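PDB 4HS5: iron-sulfur cluster assembly protein CyaY from Psychromonas ingrahamii, which is probably involved in assembling iron-sulfur clusters, may regulate that process, and belongs to the iron-binding frataxin family. Local coordinates for residues A[1-6]-A[54-59]; A[26-31]-A[97-102]; A[34-39]-A[48-53]; A[43-48]-A[61-66]; A[67-72]-A[83-88]. All blocks are in the same frame, centred on the assembly; numbering follows the deposited sequence. Where two conformers were deposited one is given.

In the fold
All five contacts lie in one frataxin-like domain, an antiparallel sheet whose strands follow one another in chain order, with helices 3-24 and 85-97 packed against it. Contact 1 ties the start of helix 3-24 to strand 57-61, and contact 2 joins strand 28-33 to the tail after helix 85-97; their centres lie about 26 Å apart, on opposite sides of the chain's centre. Contacts 3 and 4 share Ile48 and use both edges of strand 46-52, their centres about 13 Å apart. Contact 5, which closes last but for contact 2, seats helix 85-97 on strand 66-72. Together they bind both helices, the N-terminus and that tail into one alpha-beta sandwich.

Contact 1. Residues A[1-6]-A[54-59]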
# COMPACT_ATOMS: atom_id res chain seq x y z
N MET A 1 19.06 7.88 -0.20
CA MET A 1 17.79 8.43 -0.66
C MET A 1 17.52 9.74 0.08
O MET A 1 17.72 9.82 1.29
CB MET A 1 16.66 7.44 -0.40
CG MET A 1 15.32 7.85 -0.98
SD MET A 1 13.97 6.74 -0.53
CE MET A 1 14.54 5.18 -1.23
N ASN A 2 17.12 10.76 -0.67
CA ASN A 2 16.71 12.02 -0.06
C ASN A 2 15.20 12.14 -0.09
O ASN A 2 14.52 11.28 -0.65
CB ASN A 2 17.41 13.23 -0.70
CG ASN A 2 17.02 13.48 -2.17
OD1 ASN A 2 15.96 13.08 -2.65
ND2 ASN A 2 17.89 14.18 -2.89
N ASP A 3 14.67 13.21 0.48
CA ASP A 3 13.22 13.38 0.53
C ASP A 3 12.57 13.43 -0.84
O ASP A 3 11.52 12.83 -1.06
CB ASP A 3 12.87 14.64 1.30
CG ASP A 3 13.24 14.55 2.75
OD1 ASP A 3 13.53 13.43 3.21
OD2 ASP A 3 13.24 15.60 3.42
N SER A 4 13.19 14.16 -1.77
CA SER A 4 12.65 14.32 -3.11
C SER A 4 12.49 12.97 -3.81
O SER A 4 11.46 12.69 -4.43
CB SER A 4 13.56 15.22 -3.94
OG SER A 4 13.16 15.23 -5.29
N GLU A 5 13.53 12.13 -3.69
CA GLU A 5 13.52 10.78 -4.25
C GLU A 5 12.48 9.89 -3.56
O GLU A 5 11.81 9.09 -4.20
CB GLU A 5 14.91 10.17 -4.14
CG GLU A 5 15.93 10.89 -5.03
CD GLU A 5 17.37 10.64 -4.62
OE1 GLU A 5 17.60 9.98 -3.59
OE2 GLU A 5 18.27 11.13 -5.33
N PHE A 6 12.37 10.01 -2.24
CA PHE A 6 11.40 9.22 -1.52
C PHE A 6 10.01 9.58 -2.03
O PHE A 6 9.16 8.71 -2.21
CB PHE A 6 11.51 9.46 -0.03
CG PHE A 6 10.34 8.93 0.75
CD1 PHE A 6 10.15 7.57 0.92
CD2 PHE A 6 9.42 9.80 1.32
CE1 PHE A 6 9.07 7.07 1.64
CE2 PHE A 6 8.34 9.31 2.04
CZ PHE A 6 8.16 7.95 2.20
N PRO A 54 10.29 11.77 6.79
CA PRO A 54 11.60 11.81 7.46
C PRO A 54 12.23 10.43 7.66
O PRO A 54 13.44 10.34 7.87
CB PRO A 54 11.29 12.47 8.81
CG PRO A 54 9.82 12.33 9.00
CD PRO A 54 9.23 12.35 7.62
N LEU A 55 11.43 9.37 7.57
CA LEU A 55 11.91 8.01 7.79
C LEU A 55 12.13 7.29 6.46
O LEU A 55 12.69 6.19 6.40
CB LEU A 55 10.86 7.25 8.61
CG LEU A 55 10.52 7.91 9.94
CD1 LEU A 55 9.09 7.62 10.36
CD2 LEU A 55 11.48 7.40 10.98
N HIS A 56 11.69 7.94 5.39
CA HIS A 56 11.63 7.33 4.06
C HIS A 56 10.94 5.97 4.06
O HIS A 56 11.36 5.06 3.35
CB HIS A 56 13.02 7.25 3.44
CG HIS A 56 13.68 8.58 3.29
ND1 HIS A 56 15.05 8.73 3.26
CD2 HIS A 56 13.16 9.82 3.14
CE1 HIS A 56 15.34 10.01 3.11
NE2 HIS A 56 14.22 10.69 3.04
N GLN A 57 9.87 5.84 4.84
CA GLN A 57 9.09 4.62 4.87
C GLN A 57 7.67 4.83 4.40
O GLN A 57 7.12 5.92 4.52
CB GLN A 57 9.05 4.02 6.28
CG GLN A 57 10.37 3.45 6.76
CD GLN A 57 10.23 2.74 8.09
OE1 GLN A 57 9.43 3.13 8.94
NE2 GLN A 57 11.01 1.68 8.26
N VAL A 58 7.09 3.77 3.86
CA VAL A 58 5.65 3.74 3.62
C VAL A 58 5.09 2.81 4.70
O VAL A 58 5.71 1.81 5.06
CB VAL A 58 5.32 3.21 2.21
CG1 VAL A 58 3.86 2.84 2.08
CG2 VAL A 58 5.71 4.25 1.13
N TRP A 59 3.92 3.17 5.25
CA TRP A 59 3.27 2.36 6.28
C TRP A 59 1.94 1.82 5.77
O TRP A 59 1.29 2.42 4.91
CB TRP A 59 3.05 3.16 7.56
CG TRP A 59 4.31 3.54 8.29
CD1 TRP A 59 5.59 3.39 7.86
CD2 TRP A 59 4.39 4.14 9.59
NE1 TRP A 59 6.48 3.86 8.81
CE2 TRP A 59 5.76 4.33 9.88
CE3 TRP A 59 3.45 4.54 10.54
CZ2 TRP A 59 6.21 4.90 11.08
CZ3 TRP A 59 3.89 5.11 11.73
CH2 TRP A 59 5.26 5.28 11.98
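His56 is the hub, its imidazole reaching between Met1, Asp3 and Phe6. NE2 donates to Asp3 OD1 at 2.8 Å; OD1 lies close to the plane of the imidazole and accepts on its anti lone pair, although the carboxylate itself is turned 78° against the ring. The negative carboxylate would probably favour a protonated imidazole. From the helix, Phe6 turns its ring so that His56 CA sits over one face, a CH-pi contact 3.7 Å from the ring centroid, while Gln57 O lies at the ring edge, 3.3 Å from Phe6 CZ. A flat, apolar phenyl suits this place because it can cover backbone and side chain together. The Met1 side chain is looser, SD passing His56 CB at 4.1 Å, although Met1 O comes within 3.0 Å of His56 CE1. His56 and Gln57 both face Gln52 in a G1 beta bulge, and the positive phi of His56 (50°) belongs to it; the bulge opens strand 57-61 of the frataxin sheet. One shell out, a capping box fixes the helix start that carries Asp3 and Phe6: Glu5 N donates to Asn2 OD1 at 2.8 Å, and Asn2 N returns a bond to Glu5 OE1 at 3.1 Å.

Contact 2. Residues A[26-31]-A[97-102]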
# COMPACT_ATOMS: atom_id res chain seq x y z
N ALA A 26 -11.76 -4.44 -9.36
CA ALA A 26 -12.27 -4.72 -8.01
C ALA A 26 -13.04 -3.58 -7.35
O ALA A 26 -12.83 -2.39 -7.65
CB ALA A 26 -11.13 -5.18 -7.11
N ASP A 27 -13.94 -3.95 -6.44
CA ASP A 27 -14.72 -2.96 -5.72
C ASP A 27 -13.94 -2.49 -4.51
O ASP A 27 -14.21 -2.88 -3.37
CB ASP A 27 -16.06 -3.56 -5.29
CG ASP A 27 -16.89 -4.00 -6.48
OD1 ASP A 27 -17.24 -5.19 -6.53
OD2 ASP A 27 -17.17 -3.16 -7.35
N VAL A 28 -12.95 -1.67 -4.80
CA VAL A 28 -12.14 -1.04 -3.77
C VAL A 28 -12.16 0.46 -4.02
O VAL A 28 -11.76 0.92 -5.10
CB VAL A 28 -10.70 -1.55 -3.83
CG1 VAL A 28 -9.89 -0.90 -2.73
CG2 VAL A 28 -10.67 -3.06 -3.68
N ASP A 29 -12.65 1.22 -3.05
CA ASP A 29 -12.60 2.68 -3.14
C ASP A 29 -11.25 3.15 -2.62
O ASP A 29 -10.71 2.58 -1.68
CB ASP A 29 -13.74 3.33 -2.36
CG ASP A 29 -15.07 3.27 -3.11
OD1 ASP A 29 -15.06 3.13 -4.35
OD2 ASP A 29 -16.12 3.37 -2.44
N TYR A 30 -10.70 4.17 -3.27
CA TYR A 30 -9.47 4.78 -2.76
C TYR A 30 -9.58 6.29 -2.67
O TYR A 30 -10.18 6.94 -3.52
CB TYR A 30 -8.24 4.37 -3.59
CG TYR A 30 -8.33 4.69 -5.07
CD1 TYR A 30 -7.98 5.94 -5.56
CD2 TYR A 30 -8.71 3.71 -5.98
CE1 TYR A 30 -8.04 6.22 -6.91
CE2 TYR A 30 -8.78 3.98 -7.33
CZ TYR A 30 -8.43 5.24 -7.79
OH TYR A 30 -8.50 5.49 -9.13
N ASP A 31 -9.01 6.85 -1.61
CA ASP A 31 -8.96 8.30 -1.49
C ASP A 31 -7.62 8.73 -0.90
O ASP A 31 -7.17 8.17 0.11
CB ASP A 31 -10.11 8.82 -0.63
CG ASP A 31 -10.12 10.33 -0.55
OD1 ASP A 31 -10.15 10.98 -1.61
OD2 ASP A 31 -10.08 10.87 0.58
N SER A 97 -11.53 -9.05 2.64
CA SER A 97 -12.66 -8.79 1.76
C SER A 97 -12.91 -9.82 0.65
O SER A 97 -13.89 -9.73 -0.09
CB SER A 97 -12.50 -7.41 1.15
OG SER A 97 -11.43 -7.43 0.22
N LYS A 98 -12.00 -10.79 0.52
CA LYS A 98 -12.14 -11.88 -0.46
C LYS A 98 -12.17 -11.49 -1.95
O LYS A 98 -12.61 -12.27 -2.79
CB LYS A 98 -13.32 -12.80 -0.11
CG LYS A 98 -13.24 -13.40 1.28
CD LYS A 98 -11.91 -14.10 1.52
CE LYS A 98 -11.63 -14.23 3.01
NZ LYS A 98 -10.28 -14.79 3.27
N GLU A 99 -11.68 -10.30 -2.29
CA GLU A 99 -11.53 -9.99 -3.71
C GLU A 99 -10.05 -10.00 -4.04
O GLU A 99 -9.19 -9.93 -3.14
CB GLU A 99 -12.16 -8.66 -4.08
CG GLU A 99 -12.94 -8.61 -5.38
CD GLU A 99 -13.69 -7.30 -5.54
OE1 GLU A 99 -13.43 -6.37 -4.74
OE2 GLU A 99 -14.53 -7.19 -6.45
N THR A 100 -9.77 -10.11 -5.33
CA THR A 100 -8.41 -10.28 -5.80
C THR A 100 -7.96 -9.04 -6.57
O THR A 100 -8.62 -8.58 -7.50
CB THR A 100 -8.27 -11.57 -6.64
OG1 THR A 100 -8.59 -12.70 -5.82
CG2 THR A 100 -6.87 -11.73 -7.18
N VAL A 101 -6.85 -8.46 -6.12
CA VAL A 101 -6.15 -7.42 -6.85
C VAL A 101 -4.69 -7.83 -6.83
O VAL A 101 -4.09 -7.90 -5.76
CB VAL A 101 -6.29 -6.01 -6.21
CG1 VAL A 101 -5.50 -4.99 -7.02
CG2 VAL A 101 -7.75 -5.58 -6.12
N ASP A 102 -4.15 -8.15 -8.00
CA ASP A 102 -2.73 -8.44 -8.12
C ASP A 102 -2.02 -7.13 -8.42
O ASP A 102 -2.28 -6.50 -9.44
CB ASP A 102 -2.50 -9.45 -9.25
CG ASP A 102 -1.09 -10.00 -9.28
OD1 ASP A 102 -0.88 -11.01 -9.98
OD2 ASP A 102 -0.20 -9.44 -8.61
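Where the frataxin sheet begins, the turn leading into strand 28-33 meets the extended tail that follows helix 85-97. The tight part is apolar. Ala26 aims its methyl at the tail, and CB touches Val101 CG2 at 3.5 Å; a side chain this short lets the two backbones come close. Val101 holds CG2 beside its own backbone N and CG1 anti to it, which presents the CG2 branch to Ala26. Ser24 of helix 3-24 also touches the buried Val101. Val28, buried too, turns inward against Ile21 and Leu39. Toward solvent the contact loosens and becomes polar. Glu99 stretches out beyond CG, its carboxylate lying across the turn, and Asp27 N donates to OE1 at 3.0 Å, from 30° above the carboxylate plane and with a bent N-H angle of 137°. A weak second bond runs from the same N-H to OE2. Asp27 is the centre of an inverse gamma turn, and its own amide is the one that meets the glutamate. Two acidic side chains should repel each other, and may raise the proton affinity of either: Asp27 OD1 stands 3.4 Å from Glu99 OE2, with the carboxylate planes 34° apart.

Contact 3. Residues A[34-39]-A[48-53]; sequences GSLLTL and IINRQQ
Backbone bonds set the register of this beta hairpin, in which strands 36-39 and 48-52 run antiparallel at 168°. Leu37 and Ile49 form a hydrogen-bonded pair: Leu37 N donates to Ile49 O and Ile49 N to Leu37 O, both at 2.8 Å, the second lying in the carbonyl plane. Leu36 CA adds a CA-H...O contact to Ile49 O at 3.3 Å. Among apolar contacts, Leu37 and Ile49 lie side by side, pointing the same way into the core, CB to CB 4.1 Å; Leu39 CD1 reaches Ile49 CD1. On the other face, Leu36 CD2 meets Ile48 CG2 at 4.0 Å and packs obliquely on the Asn50 amide. Polar contacts gather at the hairpin's open end, where a water donates to Arg51 O and bonds weakly to Ser35 OG and Gln53 N, while the Arg51 guanidinium turns away to a salt bridge with Asp11. Leucine and isoleucine thus suit the buried side, where Leu37, Leu39 and Ile49 pack, and polar groups the open end, where a water bridges the segments.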
# COMPACT_ATOMS: atom_id res chain seq x y z
N GLY A 34 -3.83 14.21 1.91
CA GLY A 34 -2.46 14.49 2.30
C GLY A 34 -1.57 13.30 1.95
O GLY A 34 -1.49 12.88 0.80
N SER A 35 -0.91 12.75 2.96
CA SER A 35 -0.01 11.62 2.77
C SER A 35 -0.73 10.29 2.93
O SER A 35 -0.13 9.23 2.71
CB SER A 35 1.13 11.70 3.79
OG SER A 35 1.91 12.86 3.59
N LEU A 36 -1.99 10.34 3.35
CA LEU A 36 -2.78 9.14 3.61
C LEU A 36 -3.46 8.63 2.34
O LEU A 36 -4.06 9.41 1.59
CB LEU A 36 -3.86 9.43 4.66
CG LEU A 36 -3.45 9.69 6.11
CD1 LEU A 36 -4.67 10.05 6.96
CD2 LEU A 36 -2.72 8.49 6.69
N LEU A 37 -3.37 7.33 2.10
CA LEU A 37 -4.16 6.70 1.06
C LEU A 37 -5.02 5.65 1.74
O LEU A 37 -4.50 4.68 2.29
CB LEU A 37 -3.25 6.06 -0.00
CG LEU A 37 -3.91 5.23 -1.11
CD1 LEU A 37 -4.84 6.09 -1.95
CD2 LEU A 37 -2.87 4.55 -1.99
N THR A 38 -6.33 5.86 1.72
CA THR A 38 -7.26 4.95 2.37
C THR A 38 -7.98 4.10 1.35
O THR A 38 -8.52 4.61 0.37
CB THR A 38 -8.27 5.73 3.21
OG1 THR A 38 -7.57 6.45 4.23
CG2 THR A 38 -9.27 4.78 3.87
N LEU A 39 -7.97 2.79 1.58
CA LEU A 39 -8.71 1.87 0.73
C LEU A 39 -9.92 1.39 1.51
O LEU A 39 -9.78 0.97 2.66
CB LEU A 39 -7.83 0.68 0.36
CG LEU A 39 -6.46 1.00 -0.24
CD1 LEU A 39 -5.75 -0.26 -0.66
CD2 LEU A 39 -6.62 1.94 -1.42
N ILE A 48 -5.20 1.41 5.61
CA ILE A 48 -4.71 2.78 5.63
C ILE A 48 -3.24 2.77 5.29
O ILE A 48 -2.44 2.11 5.95
CB ILE A 48 -4.88 3.43 7.00
CG1 ILE A 48 -6.33 3.35 7.45
CG2 ILE A 48 -4.43 4.89 6.94
CD1 ILE A 48 -6.52 3.65 8.93
N ILE A 49 -2.87 3.51 4.24
CA ILE A 49 -1.49 3.61 3.80
C ILE A 49 -1.00 5.02 4.09
O ILE A 49 -1.74 5.99 3.91
CB ILE A 49 -1.36 3.26 2.32
CG1 ILE A 49 -1.75 1.80 2.11
CG2 ILE A 49 0.06 3.50 1.81
CD1 ILE A 49 -2.15 1.48 0.70
N ASN A 50 0.21 5.14 4.59
CA ASN A 50 0.75 6.43 4.96
C ASN A 50 2.19 6.54 4.49
O ASN A 50 2.86 5.54 4.26
CB ASN A 50 0.66 6.61 6.47
CG ASN A 50 0.68 8.06 6.89
OD1 ASN A 50 1.12 8.93 6.14
ND2 ASN A 50 0.22 8.32 8.11
N ARG A 51 2.65 7.77 4.29
CA ARG A 51 4.06 8.00 3.97
C ARG A 51 4.68 8.70 5.14
O ARG A 51 4.08 9.59 5.75
CB ARG A 51 4.20 8.88 2.72
CG ARG A 51 3.83 8.18 1.44
CD ARG A 51 3.00 9.10 0.55
NE ARG A 51 3.79 10.09 -0.17
CZ ARG A 51 3.76 10.24 -1.49
NH1 ARG A 51 2.99 9.45 -2.23
NH2 ARG A 51 4.51 11.17 -2.07
N GLN A 52 5.88 8.27 5.50
CA GLN A 52 6.60 8.96 6.55
C GLN A 52 7.91 9.47 5.99
O GLN A 52 8.92 8.77 6.01
CB GLN A 52 6.80 8.05 7.76
CG GLN A 52 5.49 7.51 8.35
CD GLN A 52 4.53 8.60 8.86
OE1 GLN A 52 4.77 9.80 8.72
NE2 GLN A 52 3.43 8.16 9.47
N GLN A 53 7.86 10.69 5.47
CA GLN A 53 8.98 11.30 4.75
C GLN A 53 10.30 11.34 5.51
O GLN A 53 11.33 10.98 4.96
CB GLN A 53 8.62 12.70 4.24
CG GLN A 53 9.66 13.29 3.30
CD GLN A 53 9.91 14.76 3.54
OE1 GLN A 53 9.80 15.58 2.63
NE2 GLN A 53 10.26 15.10 4.77
O HOH W 1 4.92 12.41 4.89

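Contact 4. Residues A[43-48]-A[61-66]; sequences NHTKLI and ATLENG
Leu47 lays its CD2 methyl against the backbone of the facing segment, 3.7 Å from Thr62 CA and 3.6 Å from Ala61 O; the same side chain also packs on Leu89 and Gln96 of helix 85-97. Ile48 and Ala61, next along, form an antiparallel hydrogen-bonded pair that joins strands 46-52 and 57-61 of the frataxin sheet, at the end of the latter. Ala61 N donates to Ile48 O at 2.8 Å and Ile48 N to Ala61 O at 3.1 Å, the latter on a lone pair in the carbonyl plane. The small Ala61 methyl lies 4.0 Å from Ile48 CB. Farther out the strands part, and Thr45 CG2 meets Leu63 CD1 at 4.1 Å, the two side chains crossing at about a right angle. Asn43 OD1 accepts from Thr45 N, which makes an Asx turn, and also from Thr45 OG1, 2.7 Å away and on a lone pair. Thr62 OG1 accepts from the amides of Glu64 and Asn65, an ST turn with an ST motif. Short polar side chains suit these turns, which local bonds largely shape, with Asn43 ND2 also bonded to Gln96 O; the cross-strand link rests on backbone pairing and methyl contacts.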
# COMPACT_ATOMS: atom_id res chain seq x y z
N ASN A 43 -17.56 -4.15 2.46
CA ASN A 43 -17.89 -4.56 3.82
C ASN A 43 -17.56 -3.49 4.87
O ASN A 43 -17.68 -3.72 6.07
CB ASN A 43 -17.29 -5.93 4.19
CG ASN A 43 -15.76 -5.91 4.29
OD1 ASN A 43 -15.11 -4.88 4.14
ND2 ASN A 43 -15.20 -7.08 4.59
N HIS A 44 -17.11 -2.33 4.37
CA HIS A 44 -16.85 -1.13 5.17
C HIS A 44 -15.57 -1.21 6.01
O HIS A 44 -15.29 -0.31 6.81
CB HIS A 44 -18.05 -0.74 6.04
CG HIS A 44 -19.24 -0.26 5.26
ND1 HIS A 44 -20.48 -0.05 5.84
CD2 HIS A 44 -19.39 0.04 3.95
CE1 HIS A 44 -21.33 0.35 4.92
NE2 HIS A 44 -20.70 0.42 3.76
N THR A 45 -14.80 -2.29 5.84
CA THR A 45 -13.45 -2.35 6.40
C THR A 45 -12.50 -1.51 5.54
O THR A 45 -12.82 -1.15 4.41
CB THR A 45 -12.91 -3.79 6.56
OG1 THR A 45 -12.75 -4.41 5.28
CG2 THR A 45 -13.87 -4.62 7.41
N LYS A 46 -11.34 -1.21 6.09
CA LYS A 46 -10.40 -0.33 5.40
C LYS A 46 -8.96 -0.80 5.53
O LYS A 46 -8.63 -1.62 6.39
CB LYS A 46 -10.48 1.09 5.97
CG LYS A 46 -11.83 1.77 5.86
CD LYS A 46 -11.78 3.10 6.59
CE LYS A 46 -13.12 3.82 6.54
NZ LYS A 46 -13.03 5.17 7.19
N LEU A 47 -8.10 -0.28 4.66
CA LEU A 47 -6.65 -0.37 4.83
C LEU A 47 -6.15 1.06 4.76
O LEU A 47 -6.62 1.84 3.94
CB LEU A 47 -6.01 -1.20 3.72
CG LEU A 47 -6.38 -2.68 3.68
CD1 LEU A 47 -5.79 -3.39 2.48
CD2 LEU A 47 -5.94 -3.35 4.96
N ILE A 48 -5.20 1.41 5.61
CA ILE A 48 -4.71 2.78 5.63
C ILE A 48 -3.24 2.77 5.29
O ILE A 48 -2.44 2.11 5.95
CB ILE A 48 -4.88 3.43 7.00
CG1 ILE A 48 -6.33 3.35 7.45
CG2 ILE A 48 -4.43 4.89 6.94
CD1 ILE A 48 -6.52 3.65 8.93
N ALA A 61 -1.60 -0.01 7.53
CA ALA A 61 -2.41 -0.50 8.64
C ALA A 61 -3.45 -1.45 8.09
O ALA A 61 -4.27 -1.08 7.27
CB ALA A 61 -3.07 0.66 9.33
N THR A 62 -3.38 -2.70 8.56
CA THR A 62 -4.44 -3.67 8.32
C THR A 62 -5.39 -3.60 9.51
O THR A 62 -5.23 -2.75 10.38
CB THR A 62 -3.90 -5.10 8.18
OG1 THR A 62 -3.27 -5.51 9.40
CG2 THR A 62 -2.89 -5.18 7.04
N LEU A 63 -6.38 -4.49 9.54
CA LEU A 63 -7.28 -4.55 10.68
C LEU A 63 -6.55 -4.90 11.97
O LEU A 63 -6.97 -4.50 13.06
CB LEU A 63 -8.38 -5.58 10.42
CG LEU A 63 -9.46 -5.07 9.48
CD1 LEU A 63 -10.44 -6.16 9.13
CD2 LEU A 63 -10.17 -3.91 10.15
N GLU A 64 -5.45 -5.64 11.83
CA GLU A 64 -4.75 -6.19 12.98
C GLU A 64 -3.54 -5.36 13.39
O GLU A 64 -3.35 -5.06 14.57
CB GLU A 64 -4.27 -7.61 12.66
CG GLU A 64 -5.31 -8.48 11.95
CD GLU A 64 -6.26 -9.18 12.90
OE1 GLU A 64 -6.16 -8.96 14.13
OE2 GLU A 64 -7.10 -9.97 12.42
N ASN A 65 -2.72 -4.99 12.41
CA ASN A 65 -1.39 -4.49 12.71
C ASN A 65 -0.94 -3.35 11.81
O ASN A 65 -1.48 -3.14 10.72
CB ASN A 65 -0.37 -5.62 12.61
CG ASN A 65 -0.53 -6.65 13.70
OD1 ASN A 65 -0.82 -7.81 13.44
ND2 ASN A 65 -0.33 -6.23 14.94
N GLY A 66 0.07 -2.64 12.29
CA GLY A 66 0.77 -1.67 11.47
C GLY A 66 2.00 -2.33 10.89
O GLY A 66 2.62 -3.19 11.52

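Contact 5. Residues A[67-72]-A[83-88]; sequences HHYDYN and DEFLTF
Asp83 leads in with its backbone: its carbonyl O lies at the edge of the Tyr69 ring, 3.8 Å from CE1. Glu84 follows as the N-cap of helix 85-97, its carboxylate folded back over the first turn. OE1 accepts from both Thr87 N and Thr87 OG1, the hydroxyl at 2.7 Å, and OE2 from Leu86 N; a carboxylate suits a helix start, where bare amides and the helix dipole would stabilise its charge. Phe85 comes next, CG anti to the backbone N, and stands on the Tyr69 ring in a T-shaped pair, planes at 81°. Its CD1 sits over the ring centre, 3.5 Å from Tyr69 CE2, and its CB makes a CH-pi contact with the same face. Here the alpha-beta sandwich of the frataxin fold closes, helix 85-97 resting on strand 66-72, with Phe85 also touching Ile17 of the other helix. Large aromatic rings suit this seam because they are long and flat enough to reach from helix to strand and pack ring on ring. Leu86 points away from the strand and touches Leu13 and Lys16. One turn on, Phe88 touches Tyr69 OH with CD2 at 3.3 Å and sends its edge onto the face of His67, CZ lying 3.3 Å from NE2 with the planes at 56°. The other nitrogen, His67 ND1, is hydrogen-bonded to Asp78, which helps to hold the ring's rotation.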
# COMPACT_ATOMS: atom_id res chain seq x y z
N HIS A 67 2.34 -1.93 9.67
CA HIS A 67 3.50 -2.48 8.97
C HIS A 67 4.31 -1.34 8.38
O HIS A 67 3.75 -0.41 7.83
CB HIS A 67 3.02 -3.40 7.84
CG HIS A 67 2.28 -4.60 8.33
ND1 HIS A 67 2.92 -5.76 8.70
CD2 HIS A 67 0.96 -4.81 8.53
CE1 HIS A 67 2.01 -6.64 9.09
NE2 HIS A 67 0.82 -6.09 9.00
N HIS A 68 5.64 -1.41 8.51
CA HIS A 68 6.51 -0.34 8.06
C HIS A 68 7.47 -0.87 7.01
O HIS A 68 8.11 -1.89 7.22
CB HIS A 68 7.30 0.25 9.23
CG HIS A 68 6.45 0.86 10.30
ND1 HIS A 68 6.97 1.37 11.47
CD2 HIS A 68 5.11 1.06 10.36
CE1 HIS A 68 5.99 1.85 12.21
NE2 HIS A 68 4.85 1.67 11.56
N TYR A 69 7.58 -0.16 5.89
CA TYR A 69 8.35 -0.68 4.76
C TYR A 69 9.46 0.26 4.34
O TYR A 69 9.25 1.47 4.28
CB TYR A 69 7.43 -0.92 3.56
CG TYR A 69 6.29 -1.86 3.83
CD1 TYR A 69 6.36 -3.19 3.44
CD2 TYR A 69 5.14 -1.40 4.47
CE1 TYR A 69 5.31 -4.05 3.70
CE2 TYR A 69 4.09 -2.24 4.72
CZ TYR A 69 4.17 -3.56 4.33
OH TYR A 69 3.12 -4.39 4.61
N ASP A 70 10.62 -0.33 4.05
CA ASP A 70 11.75 0.39 3.43
C ASP A 70 11.86 0.02 1.96
O ASP A 70 11.48 -1.07 1.56
CB ASP A 70 13.06 0.00 4.10
CG ASP A 70 13.07 0.30 5.58
OD1 ASP A 70 13.01 1.49 5.94
OD2 ASP A 70 13.15 -0.67 6.37
N TYR A 71 12.43 0.92 1.16
CA TYR A 71 12.64 0.62 -0.25
C TYR A 71 13.96 -0.15 -0.42
O TYR A 71 15.04 0.40 -0.17
CB TYR A 71 12.66 1.91 -1.08
CG TYR A 71 12.70 1.69 -2.57
CD1 TYR A 71 13.91 1.75 -3.26
CD2 TYR A 71 11.55 1.42 -3.29
CE1 TYR A 71 13.95 1.55 -4.63
CE2 TYR A 71 11.58 1.20 -4.66
CZ TYR A 71 12.79 1.28 -5.32
OH TYR A 71 12.83 1.07 -6.68
N ASN A 72 13.84 -1.41 -0.82
CA ASN A 72 14.98 -2.29 -1.05
C ASN A 72 14.68 -3.24 -2.20
O ASN A 72 13.54 -3.67 -2.36
CB ASN A 72 15.30 -3.12 0.20
CG ASN A 72 15.89 -2.28 1.31
OD1 ASN A 72 16.97 -1.72 1.18
ND2 ASN A 72 15.18 -2.22 2.43
N ASP A 83 8.39 -9.13 4.46
CA ASP A 83 7.39 -9.32 3.41
C ASP A 83 7.37 -8.13 2.46
O ASP A 83 7.60 -6.98 2.86
CB ASP A 83 5.99 -9.51 4.00
CG ASP A 83 5.81 -10.88 4.63
OD1 ASP A 83 6.66 -11.77 4.39
OD2 ASP A 83 4.81 -11.06 5.36
N GLU A 84 7.11 -8.41 1.19
CA GLU A 84 7.08 -7.35 0.21
C GLU A 84 5.69 -6.71 0.19
O GLU A 84 4.67 -7.40 0.30
CB GLU A 84 7.48 -7.93 -1.15
CG GLU A 84 7.62 -6.90 -2.25
CD GLU A 84 6.32 -6.65 -2.94
OE1 GLU A 84 5.48 -7.57 -2.98
OE2 GLU A 84 6.14 -5.54 -3.46
N PHE A 85 5.66 -5.39 0.08
CA PHE A 85 4.45 -4.61 0.24
C PHE A 85 3.30 -5.01 -0.68
O PHE A 85 2.17 -5.20 -0.22
CB PHE A 85 4.78 -3.13 0.01
CG PHE A 85 3.61 -2.20 0.16
CD1 PHE A 85 3.34 -1.60 1.37
CD2 PHE A 85 2.80 -1.90 -0.93
CE1 PHE A 85 2.25 -0.73 1.51
CE2 PHE A 85 1.72 -1.05 -0.79
CZ PHE A 85 1.44 -0.47 0.43
N LEU A 86 3.56 -5.10 -1.97
CA LEU A 86 2.47 -5.31 -2.92
C LEU A 86 1.87 -6.71 -2.81
O LEU A 86 0.65 -6.88 -2.92
CB LEU A 86 2.92 -5.00 -4.34
CG LEU A 86 3.26 -3.52 -4.55
CD1 LEU A 86 3.84 -3.35 -5.93
CD2 LEU A 86 2.01 -2.66 -4.36
N THR A 87 2.74 -7.68 -2.56
CA THR A 87 2.34 -9.06 -2.28
C THR A 87 1.47 -9.09 -1.03
O THR A 87 0.39 -9.70 -0.99
CB THR A 87 3.58 -9.95 -2.06
OG1 THR A 87 4.37 -9.96 -3.26
CG2 THR A 87 3.17 -11.37 -1.75
N PHE A 88 1.92 -8.38 0.00
CA PHE A 88 1.21 -8.37 1.26
C PHE A 88 -0.13 -7.64 1.13
O PHE A 88 -1.14 -8.03 1.73
CB PHE A 88 2.08 -7.72 2.33
CG PHE A 88 1.50 -7.80 3.71
CD1 PHE A 88 1.63 -8.95 4.47
CD2 PHE A 88 0.80 -6.73 4.24
CE1 PHE A 88 1.09 -9.02 5.75
CE2 PHE A 88 0.26 -6.79 5.51
CZ PHE A 88 0.41 -7.94 6.26